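Amidase, hydantoinase/carbamoylase family (Burkholderia vietnamiensis, PDB 5I4M) probably hydrolyses N-carbamoyl-L-amino acids as a two-zinc amidohydrolase of the peptidase M20 family. Local coordinates at residues 55-60 / 188-193; 90-95 / 134-139; 239-244 / 334-339; 256-261 / 297-302. All coordinates share one frame; numbering follows the deposited sequence.

Contact 1 (55-60 / 188-193)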
loop_
_atom_site.group_PDB
_atom_site.type_symbol
_atom_site.label_atom_id
_atom_site.label_comp_id
_atom_site.label_asym_id
_atom_site.label_seq_id
_atom_site.Cartn_x
_atom_site.Cartn_y
_atom_site.Cartn_z
ATOM N N LEU A 55 -15.800 10.412 -10.850
ATOM C CA LEU A 55 -15.175 11.010 -12.029
ATOM C C LEU A 55 -14.363 10.006 -12.843
ATOM O O LEU A 55 -13.493 10.400 -13.631
ATOM C CB LEU A 55 -14.318 12.225 -11.647
ATOM C CG LEU A 55 -15.102 13.227 -10.785
ATOM C CD1 LEU A 55 -14.323 14.526 -10.540
ATOM C CD2 LEU A 55 -16.471 13.538 -11.416
ATOM N N THR A 56 -14.617 8.712 -12.666
ATOM C CA THR A 56 -14.171 7.708 -13.623
ATOM C C THR A 56 -15.150 7.644 -14.794
ATOM O O THR A 56 -16.229 8.239 -14.763
ATOM C CB THR A 56 -14.095 6.329 -12.974
ATOM O OG1 THR A 56 -15.402 5.966 -12.496
ATOM C CG2 THR A 56 -13.116 6.323 -11.811
ATOM N N ASP A 57 -14.783 6.873 -15.827
ATOM C CA ASP A 57 -15.733 6.656 -16.916
ATOM C C ASP A 57 -17.010 5.982 -16.427
ATOM O O ASP A 57 -18.083 6.186 -17.016
ATOM C CB ASP A 57 -15.104 5.809 -18.020
ATOM C CG ASP A 57 -14.177 6.601 -18.901
ATOM O OD1 ASP A 57 -14.114 7.840 -18.742
ATOM O OD2 ASP A 57 -13.532 5.981 -19.766
ATOM N N LEU A 58 -16.917 5.150 -15.381
ATOM C CA LEU A 58 -18.118 4.511 -14.842
ATOM C C LEU A 58 -19.028 5.532 -14.166
ATOM O O LEU A 58 -20.250 5.497 -14.345
ATOM C CB LEU A 58 -17.735 3.390 -13.873
ATOM C CG LEU A 58 -17.023 2.208 -14.541
ATOM C CD1 LEU A 58 -16.438 1.241 -13.499
ATOM C CD2 LEU A 58 -17.988 1.477 -15.454
ATOM N N ASP A 59 -18.449 6.447 -13.387
ATOM C CA ASP A 59 -19.226 7.548 -12.816
ATOM C C ASP A 59 -19.886 8.365 -13.921
ATOM O O ASP A 59 -21.068 8.716 -13.827
ATOM C CB ASP A 59 -18.302 8.422 -11.960
ATOM C CG ASP A 59 -19.045 9.399 -11.058
ATOM O OD1 ASP A 59 -20.142 9.059 -10.565
ATOM O OD2 ASP A 59 -18.507 10.504 -10.809
ATOM N N LYS A 60 -19.139 8.638 -14.995
ATOM C CA LYS A 60 -19.682 9.351 -16.150
ATOM C C LYS A 60 -20.902 8.643 -16.719
ATOM O O LYS A 60 -21.900 9.291 -17.048
ATOM C CB LYS A 60 -18.606 9.488 -17.238
ATOM C CG LYS A 60 -19.109 10.093 -18.547
ATOM C CD LYS A 60 -18.059 10.013 -19.662
ATOM C CE LYS A 60 -18.535 10.672 -20.961
ATOM N NZ LYS A 60 -19.734 9.969 -21.507
ATOM N N LEU A 188 -13.282 16.299 -14.178
ATOM C CA LEU A 188 -14.564 16.841 -14.629
ATOM C C LEU A 188 -14.518 17.177 -16.120
ATOM O O LEU A 188 -15.422 16.815 -16.882
ATOM C CB LEU A 188 -14.935 18.088 -13.810
ATOM C CG LEU A 188 -15.404 17.906 -12.359
ATOM C CD1 LEU A 188 -15.504 19.255 -11.613
ATOM C CD2 LEU A 188 -16.736 17.161 -12.316
ATOM N N ALA A 189 -13.474 17.888 -16.553
ATOM C CA ALA A 189 -13.347 18.194 -17.974
ATOM C C ALA A 189 -13.235 16.917 -18.800
ATOM O O ALA A 189 -13.826 16.816 -19.882
ATOM C CB ALA A 189 -12.141 19.105 -18.215
ATOM N N ARG A 190 -12.519 15.913 -18.284
ATOM C CA ARG A 190 -12.306 14.690 -19.048
ATOM C C ARG A 190 -13.616 13.966 -19.325
ATOM O O ARG A 190 -13.835 13.486 -20.442
ATOM C CB ARG A 190 -11.337 13.755 -18.320
ATOM C CG ARG A 190 -10.899 12.574 -19.185
ATOM C CD ARG A 190 -9.995 11.630 -18.428
ATOM N NE ARG A 190 -10.687 11.042 -17.290
ATOM C CZ ARG A 190 -11.542 10.029 -17.390
ATOM N NH1 ARG A 190 -11.800 9.500 -18.580
ATOM N NH2 ARG A 190 -12.140 9.548 -16.305
ATOM N N ILE A 191 -14.497 13.870 -18.322
ATOM C CA ILE A 191 -15.749 13.136 -18.492
ATOM C C ILE A 191 -16.889 14.031 -18.947
ATOM O O ILE A 191 -18.030 13.562 -19.051
ATOM C CB ILE A 191 -16.183 12.391 -17.208
ATOM C CG1 ILE A 191 -16.570 13.366 -16.084
ATOM C CG2 ILE A 191 -15.099 11.415 -16.759
ATOM C CD1 ILE A 191 -17.483 12.717 -15.035
ATOM N N GLY A 192 -16.625 15.306 -19.208
ATOM C CA GLY A 192 -17.647 16.154 -19.782
ATOM C C GLY A 192 -18.600 16.770 -18.794
ATOM O O GLY A 192 -19.693 17.191 -19.190
ATOM N N TYR A 193 -18.222 16.849 -17.514
ATOM C CA TYR A 193 -19.065 17.457 -16.492
ATOM C C TYR A 193 -18.407 18.676 -15.851
ATOM O O TYR A 193 -18.711 19.018 -14.708
ATOM C CB TYR A 193 -19.460 16.424 -15.433
ATOM C CG TYR A 193 -20.611 15.570 -15.925
ATOM C CD1 TYR A 193 -21.934 15.943 -15.700
ATOM C CD2 TYR A 193 -20.375 14.423 -16.669
ATOM C CE1 TYR A 193 -22.999 15.167 -16.185
ATOM C CE2 TYR A 193 -21.425 13.657 -17.155
ATOM C CZ TYR A 193 -22.726 14.030 -16.911
ATOM O OH TYR A 193 -23.747 13.244 -17.409
HETATM O O HOH W 1 -20.875 12.918 -20.585
#
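Arg190 and Asp57 form the charged part of this contact. NH1 of Arg190 reaches OD1 of Asp57 at 2.9 Å in a salt bridge with an N-H...O angle of 158°; the carboxylate oxygen lies close to the guanidinium plane, whereas the nitrogen sits above the carboxylate plane. A weaker bond runs from Arg190 NH2 to Leu55 O (3.1 Å, 128°). A bend at chi3 (63°) turns NE off the extended arginine chain, and Glu187 holds this NE in a second salt bridge.

The apolar part centres on Ile191, whose CG2 lies over one face of the Arg190 guanidinium, toward its rim. Its CD1 touches Leu55 CD2 at 3.8 Å, the two side chains meeting at about a right angle, and the same CD2 packs 3.7 Å from Leu188 CD2. Lys60 runs past Ile191 in the opposite direction, CB against CB at 3.8 Å, and its NZ forms a salt bridge with Asp64. A water accepts weakly from Lys60 NZ and donates to Ile191 O.

Within 55-60, Leu55 N donates to Asp59 OD2 (2.7 Å), and Thr56 OG1 accepts from Asp59 N and also hydrogen-bonds to Leu53 O. The contact joins two helix ends: the N terminus of helix 57-72, with Thr56 as N-cap, and the C terminus of helix 184-191, closed by a Schellman motif at Gly192, in the zinc-binding part of the M20 fold.

Contact 2 (90-95 / 134-139)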
loop_
_atom_site.group_PDB
_atom_site.type_symbol
_atom_site.label_atom_id
_atom_site.label_comp_id
_atom_site.label_asym_id
_atom_site.label_seq_id
_atom_site.Cartn_x
_atom_site.Cartn_y
_atom_site.Cartn_z
ATOM N N ALA A 90 -40.267 21.919 -13.330
ATOM C CA ALA A 90 -40.851 23.241 -13.129
ATOM C C ALA A 90 -42.012 23.202 -12.140
ATOM O O ALA A 90 -42.765 22.230 -12.065
ATOM C CB ALA A 90 -41.336 23.811 -14.464
ATOM N N GLY A 91 -42.155 24.288 -11.376
ATOM C CA GLY A 91 -43.328 24.504 -10.560
ATOM C C GLY A 91 -44.266 25.527 -11.187
ATOM O O GLY A 91 -44.027 26.059 -12.269
ATOM N N ARG A 92 -45.359 25.803 -10.470
ATOM C CA ARG A 92 -46.312 26.802 -10.949
ATOM C C ARG A 92 -45.693 28.196 -10.956
ATOM O O ARG A 92 -45.983 29.005 -11.842
ATOM C CB ARG A 92 -47.577 26.779 -10.090
ATOM C CG ARG A 92 -48.699 27.659 -10.623
ATOM C CD ARG A 92 -49.847 27.819 -9.621
ATOM N NE ARG A 92 -49.489 28.679 -8.495
ATOM C CZ ARG A 92 -49.571 30.005 -8.506
ATOM N NH1 ARG A 92 -49.998 30.639 -9.589
ATOM N NH2 ARG A 92 -49.219 30.703 -7.434
ATOM N N VAL A 93 -44.835 28.492 -9.984
ATOM C CA VAL A 93 -44.220 29.809 -9.852
ATOM C C VAL A 93 -42.822 29.715 -10.441
ATOM O O VAL A 93 -41.949 29.037 -9.887
ATOM C CB VAL A 93 -44.195 30.279 -8.393
ATOM C CG1 VAL A 93 -43.529 31.645 -8.286
ATOM C CG2 VAL A 93 -45.610 30.330 -7.831
ATOM N N ALA A 94 -42.610 30.396 -11.568
ATOM C CA ALA A 94 -41.403 30.174 -12.358
ATOM C C ALA A 94 -40.136 30.495 -11.571
ATOM O O ALA A 94 -39.138 29.771 -11.664
ATOM C CB ALA A 94 -41.463 31.007 -13.638
ATOM N N ASP A 95 -40.147 31.573 -10.791
ATOM C CA ASP A 95 -38.934 32.000 -10.110
ATOM C C ASP A 95 -38.906 31.585 -8.644
ATOM O O ASP A 95 -38.089 32.105 -7.876
ATOM C CB ASP A 95 -38.757 33.512 -10.244
ATOM C CG ASP A 95 -39.991 34.280 -9.856
ATOM O OD1 ASP A 95 -40.823 33.734 -9.102
ATOM O OD2 ASP A 95 -40.131 35.437 -10.307
ATOM N N GLY A 134 -50.111 13.661 -12.108
ATOM C CA GLY A 134 -50.500 14.953 -12.653
ATOM C C GLY A 134 -50.442 16.072 -11.638
ATOM O O GLY A 134 -51.270 16.992 -11.677
ATOM N N ILE A 135 -49.476 16.020 -10.734
ATOM C CA ILE A 135 -49.380 16.977 -9.644
ATOM C C ILE A 135 -48.553 18.173 -10.085
ATOM O O ILE A 135 -47.413 18.025 -10.552
ATOM C CB ILE A 135 -48.769 16.319 -8.399
ATOM C CG1 ILE A 135 -49.713 15.247 -7.860
ATOM C CG2 ILE A 135 -48.444 17.372 -7.336
ATOM C CD1 ILE A 135 -49.094 14.402 -6.777
ATOM N N GLU A 136 -49.120 19.359 -9.926
ATOM C CA GLU A 136 -48.397 20.610 -10.086
ATOM C C GLU A 136 -47.997 21.113 -8.708
ATOM O O GLU A 136 -48.841 21.201 -7.811
ATOM C CB GLU A 136 -49.255 21.648 -10.804
ATOM C CG GLU A 136 -48.635 23.034 -10.866
ATOM C CD GLU A 136 -49.505 24.029 -11.623
ATOM O OE1 GLU A 136 -50.522 24.498 -11.058
ATOM O OE2 GLU A 136 -49.173 24.333 -12.788
ATOM N N THR A 137 -46.717 21.418 -8.536
ATOM C CA THR A 137 -46.208 21.989 -7.299
ATOM C C THR A 137 -46.065 23.502 -7.431
ATOM O O THR A 137 -45.914 24.041 -8.529
ATOM C CB THR A 137 -44.856 21.372 -6.921
ATOM O OG1 THR A 137 -43.894 21.641 -7.954
ATOM C CG2 THR A 137 -44.991 19.865 -6.739
ATOM N N GLU A 138 -46.106 24.186 -6.285
ATOM C CA GLU A 138 -45.906 25.633 -6.283
ATOM C C GLU A 138 -44.440 25.976 -6.531
ATOM O O GLU A 138 -44.113 26.767 -7.425
ATOM C CB GLU A 138 -46.385 26.218 -4.954
ATOM C CG GLU A 138 -46.372 27.735 -4.902
ATOM C CD GLU A 138 -47.670 28.358 -5.401
ATOM O OE1 GLU A 138 -47.885 29.559 -5.119
ATOM O OE2 GLU A 138 -48.472 27.648 -6.057
ATOM N N HIS A 139 -43.558 25.396 -5.755
ATOM C CA HIS A 139 -42.128 25.526 -5.955
ATOM C C HIS A 139 -41.653 24.499 -6.980
ATOM O O HIS A 139 -42.168 23.380 -7.020
ATOM C CB HIS A 139 -41.373 25.300 -4.640
ATOM C CG HIS A 139 -41.713 26.282 -3.561
ATOM N ND1 HIS A 139 -40.882 27.329 -3.221
ATOM C CD2 HIS A 139 -42.783 26.367 -2.737
ATOM C CE1 HIS A 139 -41.428 28.018 -2.233
ATOM N NE2 HIS A 139 -42.583 27.457 -1.923
HETATM O O HOH W 2 -42.495 20.096 -9.793
HETATM O O HOH W 3 -45.431 21.492 -11.266
#
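Arg92 and Glu138 both start with CG anti to the backbone N, and each then bends once: the arginine at chi3 (72°), the glutamate at chi2 (89°). The two chains lie side by side, pointing the same way, and end in a side-on, two-nitrogen salt bridge. NE of Arg92 meets Glu138 OE2 at 2.8 Å in a nearly straight bond, while NH2 of Arg92 meets Glu138 OE1 at 2.9 Å. Both oxygens lie close to the guanidinium plane, but the nitrogens sit above the plane of the carboxylate, since the two groups are turned 43° apart. Glu136 comes across the aliphatic part of the arginine, its OE1 3.7 Å from Arg92 CG, and Val93 CG2 lies against Glu138 OE1.

In addition, the backbones are joined by Arg92 N to Thr137 O (2.7 Å) and Val93 N to Glu138 O (3.2 Å). Gly91 CA packs 3.3 Å from Thr137 O, where a CB would run into the chain at 138-139. Two waters link Ala90 O to Thr137, one through OG1 and one through N. This is a loop-to-loop contact far from the zinc and ligand sites, between the connections that lead into strands 99-103 and 141-145, parallel neighbours in the M20 fold.

Contact 3 (239-244 / 334-339)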
loop_
_atom_site.group_PDB
_atom_site.type_symbol
_atom_site.label_atom_id
_atom_site.label_comp_id
_atom_site.label_asym_id
_atom_site.label_seq_id
_atom_site.Cartn_x
_atom_site.Cartn_y
_atom_site.Cartn_z
ATOM N N ILE A 239 -1.384 11.801 7.705
ATOM C CA ILE A 239 -0.142 11.785 8.470
ATOM C C ILE A 239 0.915 11.078 7.638
ATOM O O ILE A 239 0.669 9.984 7.119
ATOM C CB ILE A 239 -0.313 11.076 9.825
ATOM C CG1 ILE A 239 -1.316 11.830 10.693
ATOM C CG2 ILE A 239 1.028 11.003 10.550
ATOM C CD1 ILE A 239 -1.703 11.094 11.972
ATOM N N THR A 240 2.080 11.701 7.498
ATOM C CA THR A 240 3.242 11.014 6.947
ATOM C C THR A 240 4.312 10.966 8.028
ATOM O O THR A 240 4.687 12.008 8.576
ATOM C CB THR A 240 3.770 11.715 5.691
ATOM O OG1 THR A 240 2.773 11.677 4.660
ATOM C CG2 THR A 240 5.031 11.018 5.186
ATOM N N PHE A 241 4.757 9.758 8.367
ATOM C CA PHE A 241 5.949 9.559 9.181
ATOM C C PHE A 241 7.143 9.365 8.257
ATOM O O PHE A 241 7.067 8.589 7.298
ATOM C CB PHE A 241 5.826 8.313 10.062
ATOM C CG PHE A 241 5.059 8.511 11.333
ATOM C CD1 PHE A 241 5.124 9.700 12.030
ATOM C CD2 PHE A 241 4.307 7.472 11.852
ATOM C CE1 PHE A 241 4.425 9.861 13.226
ATOM C CE2 PHE A 241 3.609 7.624 13.034
ATOM C CZ PHE A 241 3.670 8.827 13.721
ATOM N N THR A 242 8.252 10.026 8.563
ATOM C CA THR A 242 9.500 9.784 7.848
ATOM C C THR A 242 10.550 9.282 8.829
ATOM O O THR A 242 10.830 9.941 9.838
ATOM C CB THR A 242 9.983 11.043 7.133
ATOM O OG1 THR A 242 8.954 11.513 6.247
ATOM C CG2 THR A 242 11.237 10.718 6.320
ATOM N N GLY A 243 11.102 8.103 8.547
ATOM C CA GLY A 243 12.227 7.579 9.298
ATOM C C GLY A 243 13.422 7.428 8.383
ATOM O O GLY A 243 13.778 8.363 7.665
ATOM N N GLN A 244 14.044 6.256 8.364
ATOM C CA GLN A 244 15.163 6.035 7.458
ATOM C C GLN A 244 15.112 4.605 6.951
ATOM O O GLN A 244 15.214 3.671 7.748
ATOM C CB GLN A 244 16.503 6.307 8.146
ATOM C CG GLN A 244 17.698 6.018 7.251
ATOM C CD GLN A 244 19.025 6.397 7.886
ATOM O OE1 GLN A 244 19.359 5.944 8.979
ATOM N NE2 GLN A 244 19.790 7.232 7.196
ATOM N N ILE A 334 10.493 6.819 18.590
ATOM C CA ILE A 334 11.208 6.154 17.504
ATOM C C ILE A 334 12.238 7.079 16.870
ATOM O O ILE A 334 13.309 6.635 16.448
ATOM C CB ILE A 334 10.193 5.643 16.459
ATOM C CG1 ILE A 334 9.244 4.630 17.090
ATOM C CG2 ILE A 334 10.903 5.037 15.229
ATOM C CD1 ILE A 334 8.079 4.263 16.192
ATOM N N GLY A 335 11.935 8.369 16.786
ATOM C CA GLY A 335 12.790 9.279 16.053
ATOM C C GLY A 335 12.289 9.516 14.644
ATOM O O GLY A 335 13.074 9.607 13.695
ATOM N N LEU A 336 10.980 9.623 14.492
ATOM C CA LEU A 336 10.367 9.910 13.206
ATOM C C LEU A 336 10.063 11.399 13.093
ATOM O O LEU A 336 9.782 12.065 14.093
ATOM C CB LEU A 336 9.076 9.104 13.043
ATOM C CG LEU A 336 9.194 7.591 13.209
ATOM C CD1 LEU A 336 7.805 6.938 13.216
ATOM C CD2 LEU A 336 10.049 6.998 12.088
ATOM N N ASP A 337 10.133 11.918 11.861
ATOM C CA ASP A 337 9.584 13.228 11.534
ATOM C C ASP A 337 8.102 13.064 11.212
ATOM O O ASP A 337 7.703 12.069 10.606
ATOM C CB ASP A 337 10.311 13.851 10.339
ATOM C CG ASP A 337 11.756 14.202 10.648
ATOM O OD1 ASP A 337 12.073 14.444 11.831
ATOM O OD2 ASP A 337 12.575 14.235 9.705
ATOM N N THR A 338 7.287 14.039 11.617
ATOM C CA THR A 338 5.839 13.937 11.469
ATOM C C THR A 338 5.304 15.090 10.644
ATOM O O THR A 338 5.580 16.257 10.947
ATOM C CB THR A 338 5.127 13.940 12.817
ATOM O OG1 THR A 338 5.647 12.883 13.626
ATOM C CG2 THR A 338 3.632 13.730 12.612
ATOM N N ALA A 339 4.517 14.762 9.624
ATOM C CA ALA A 339 3.709 15.739 8.905
ATOM C C ALA A 339 2.260 15.355 9.163
ATOM O O ALA A 339 1.802 14.316 8.689
ATOM C CB ALA A 339 4.027 15.731 7.412
HETATM O O HOH W 4 14.084 11.148 9.504
#
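Phe241 and Leu336 cross at about a right angle, the leucine methyl CD1 resting over one face of the ring in a CH-pi contact, 3.9 Å from its centroid and displaced toward the rim near CG. Thr338 instead lies alongside the phenylalanine, pointing the same way, and its OG1 meets the ring edge 3.3 Å from Phe241 CE1. With chi1 at -56°, OG1 stands beside the threonine's own backbone N, where it can meet that edge. The other branch of Leu336, CD2, packs 3.6 Å from Gly243 CA; a CB on the glycine would collide with this methyl.

Phe241 and Thr338 form a non-hydrogen-bonded antiparallel pair, flanked by two hydrogen-bonded pairs, Thr240 with Ala339 and Thr242 with Asp337. These flanking pairs turn their side chains to the other face of the sheet, with CB of Thr242 4.3 Å from CB of Asp337. Each is closed by two bonds, such as Asp337 N to Thr242 O at 2.9 Å.

Helices 313-334 and 259-276 cover the Phe241 face, with Ala331 and Val266 touching the Phe241 side chain. That face is thus mainly apolar but includes the Thr338 hydroxyl, Thr240, Thr242, Asp337 and Ala339 lie on the other, and regular backbone bonds fix the register.

Contact 4 (256-261 / 297-302)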
loop_
_atom_site.group_PDB
_atom_site.type_symbol
_atom_site.label_atom_id
_atom_site.label_comp_id
_atom_site.label_asym_id
_atom_site.label_seq_id
_atom_site.Cartn_x
_atom_site.Cartn_y
_atom_site.Cartn_z
ATOM N N ARG A 256 17.168 1.722 14.683
ATOM C CA ARG A 256 16.271 1.842 13.546
ATOM C C ARG A 256 15.257 2.955 13.749
ATOM O O ARG A 256 14.788 3.216 14.859
ATOM C CB ARG A 256 15.524 0.533 13.319
ATOM C CG ARG A 256 16.446 -0.637 13.158
ATOM C CD ARG A 256 15.648 -1.899 12.992
ATOM N NE ARG A 256 16.518 -3.000 12.596
ATOM C CZ ARG A 256 16.091 -4.059 11.928
ATOM N NH1 ARG A 256 14.809 -4.140 11.578
ATOM N NH2 ARG A 256 16.940 -5.017 11.603
ATOM N N ARG A 257 14.902 3.603 12.648
ATOM C CA ARG A 257 13.832 4.595 12.628
ATOM C C ARG A 257 12.806 4.090 11.626
ATOM O O ARG A 257 12.786 4.494 10.461
ATOM C CB ARG A 257 14.375 5.983 12.303
ATOM C CG ARG A 257 15.417 6.425 13.333
ATOM C CD ARG A 257 15.645 7.924 13.336
ATOM N NE ARG A 257 16.269 8.420 12.116
ATOM C CZ ARG A 257 15.728 9.337 11.314
ATOM N NH1 ARG A 257 16.375 9.737 10.229
ATOM N NH2 ARG A 257 14.543 9.865 11.595
ATOM N N ASP A 258 11.967 3.164 12.101
ATOM C CA ASP A 258 11.009 2.416 11.292
ATOM C C ASP A 258 9.688 3.179 11.227
ATOM O O ASP A 258 8.967 3.274 12.228
ATOM C CB ASP A 258 10.822 1.027 11.905
ATOM C CG ASP A 258 10.034 0.086 11.017
ATOM O OD1 ASP A 258 9.064 0.558 10.383
ATOM O OD2 ASP A 258 10.390 -1.128 10.957
ATOM N N ALA A 259 9.357 3.706 10.041
ATOM C CA ALA A 259 8.139 4.503 9.914
ATOM C C ALA A 259 6.884 3.641 9.971
ATOM O O ALA A 259 5.820 4.131 10.361
ATOM C CB ALA A 259 8.158 5.313 8.613
ATOM N N LEU A 260 6.970 2.373 9.576
ATOM C CA LEU A 260 5.795 1.518 9.698
ATOM C C LEU A 260 5.566 1.088 11.144
ATOM O O LEU A 260 4.421 0.920 11.572
ATOM C CB LEU A 260 5.937 0.304 8.764
ATOM C CG LEU A 260 4.776 -0.698 8.771
ATOM C CD1 LEU A 260 3.477 0.008 8.410
ATOM C CD2 LEU A 260 5.050 -1.852 7.805
ATOM N N LEU A 261 6.628 0.892 11.914
ATOM C CA LEU A 261 6.444 0.670 13.341
ATOM C C LEU A 261 5.684 1.831 13.962
ATOM O O LEU A 261 4.745 1.626 14.742
ATOM C CB LEU A 261 7.799 0.486 14.019
ATOM C CG LEU A 261 7.779 0.156 15.516
ATOM C CD1 LEU A 261 7.106 -1.203 15.768
ATOM C CD2 LEU A 261 9.176 0.190 16.082
ATOM N N VAL A 297 13.513 -4.255 3.538
ATOM C CA VAL A 297 13.905 -2.866 3.779
ATOM C C VAL A 297 13.031 -2.328 4.906
ATOM O O VAL A 297 11.801 -2.350 4.793
ATOM C CB VAL A 297 13.737 -1.993 2.520
ATOM C CG1 VAL A 297 14.189 -0.551 2.798
ATOM C CG2 VAL A 297 14.510 -2.585 1.335
ATOM N N ILE A 298 13.657 -1.839 5.978
ATOM C CA ILE A 298 12.948 -1.086 7.016
ATOM C C ILE A 298 12.205 0.067 6.354
ATOM O O ILE A 298 12.831 0.863 5.640
ATOM C CB ILE A 298 13.919 -0.542 8.076
ATOM C CG1 ILE A 298 14.627 -1.679 8.818
ATOM C CG2 ILE A 298 13.194 0.394 9.049
ATOM C CD1 ILE A 298 15.947 -1.209 9.477
ATOM N N PRO A 299 10.895 0.213 6.556
ATOM C CA PRO A 299 10.165 1.279 5.857
ATOM C C PRO A 299 10.626 2.657 6.317
ATOM O O PRO A 299 10.741 2.922 7.517
ATOM C CB PRO A 299 8.702 1.009 6.226
ATOM C CG PRO A 299 8.658 -0.484 6.449
ATOM C CD PRO A 299 9.979 -0.776 7.155
ATOM N N GLY A 300 10.895 3.528 5.351
ATOM C CA GLY A 300 11.442 4.839 5.646
ATOM C C GLY A 300 10.405 5.941 5.597
ATOM O O GLY A 300 10.654 7.049 6.081
ATOM N N ARG A 301 9.231 5.656 5.029
ATOM C CA ARG A 301 8.167 6.651 4.942
ATOM C C ARG A 301 6.826 5.935 4.904
ATOM O O ARG A 301 6.659 4.978 4.148
ATOM C CB ARG A 301 8.340 7.535 3.698
ATOM C CG ARG A 301 7.439 8.760 3.672
ATOM C CD ARG A 301 7.704 9.650 2.453
ATOM N NE ARG A 301 7.180 9.086 1.208
ATOM C CZ ARG A 301 7.934 8.633 0.206
ATOM N NH1 ARG A 301 9.258 8.672 0.287
ATOM N NH2 ARG A 301 7.357 8.139 -0.885
ATOM N N VAL A 302 5.876 6.379 5.721
ATOM C CA VAL A 302 4.532 5.808 5.666
ATOM C C VAL A 302 3.523 6.946 5.718
ATOM O O VAL A 302 3.573 7.793 6.620
ATOM C CB VAL A 302 4.260 4.789 6.791
ATOM C CG1 VAL A 302 2.805 4.285 6.693
ATOM C CG2 VAL A 302 5.242 3.609 6.706
#
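Arg256 presents one face of its guanidinium to Ile298, whose CD1 sits 3.4 Å above the plane toward the rim, the two side chains crossing at about a right angle. The same methyl touches Arg256 CD at 3.6 Å, and Ile298 CG1 approaches NH1. The guanidinium is held by bonds from NE to Thr251 O, from NH2 to Ala248 O and from NH1 to Thr284 OG1 of the second subunit. The Asp258 carboxylate, the other flat group, has OD1 3.6 Å from Pro299 CD and OD2 3.7 Å from Ile298 CG2.

Asp258 is the N-cap of helix 259-276. Its CG is anti to the backbone N (chi1 -170°), and OD1 accepts from Leu261 N (2.9 Å, from above the carboxylate plane) and, weakly, from Leu260 N. Ala259 N donates instead across the contact, to Pro299 O at 3.0 Å.

The rest is van der Waals packing: Leu260 CB meets Pro299 CG at 3.7 Å, and Val302 CG2 lies 3.9 Å from Ala259 CB. Thus Pro299 O takes Ala259 N and Asp258 OD1 takes Leu261 N and, weakly, Leu260 N, while Pro299 CD and Ile298 CG2 pack against the buried carboxylate and Arg256, with Pro299 and others, reaches the second subunit.

How the contacts relate
From the N terminus, residues 55-60 open the first long loop, which contact 1 closes at 188-193. Contact 2 (90-95 with 134-139) is nested within it, joining loops at the edge of the zinc-binding part about 32 Å, centre to centre, from contact 1. Later in the chain, in series with both, contact 3 closes the loop from 239-244 to 334-339, and contact 4 (256-261 with 297-302) lies nested inside it. Contacts 3 and 4 touch, their centres about 8 Å apart: strand 225-242 pairs with strands of both, and Gly243 N probably bonds to Gly300 O. Contact 2 lies across the chain's centre from contacts 3 and 4, about 59 and 62 Å away between centres.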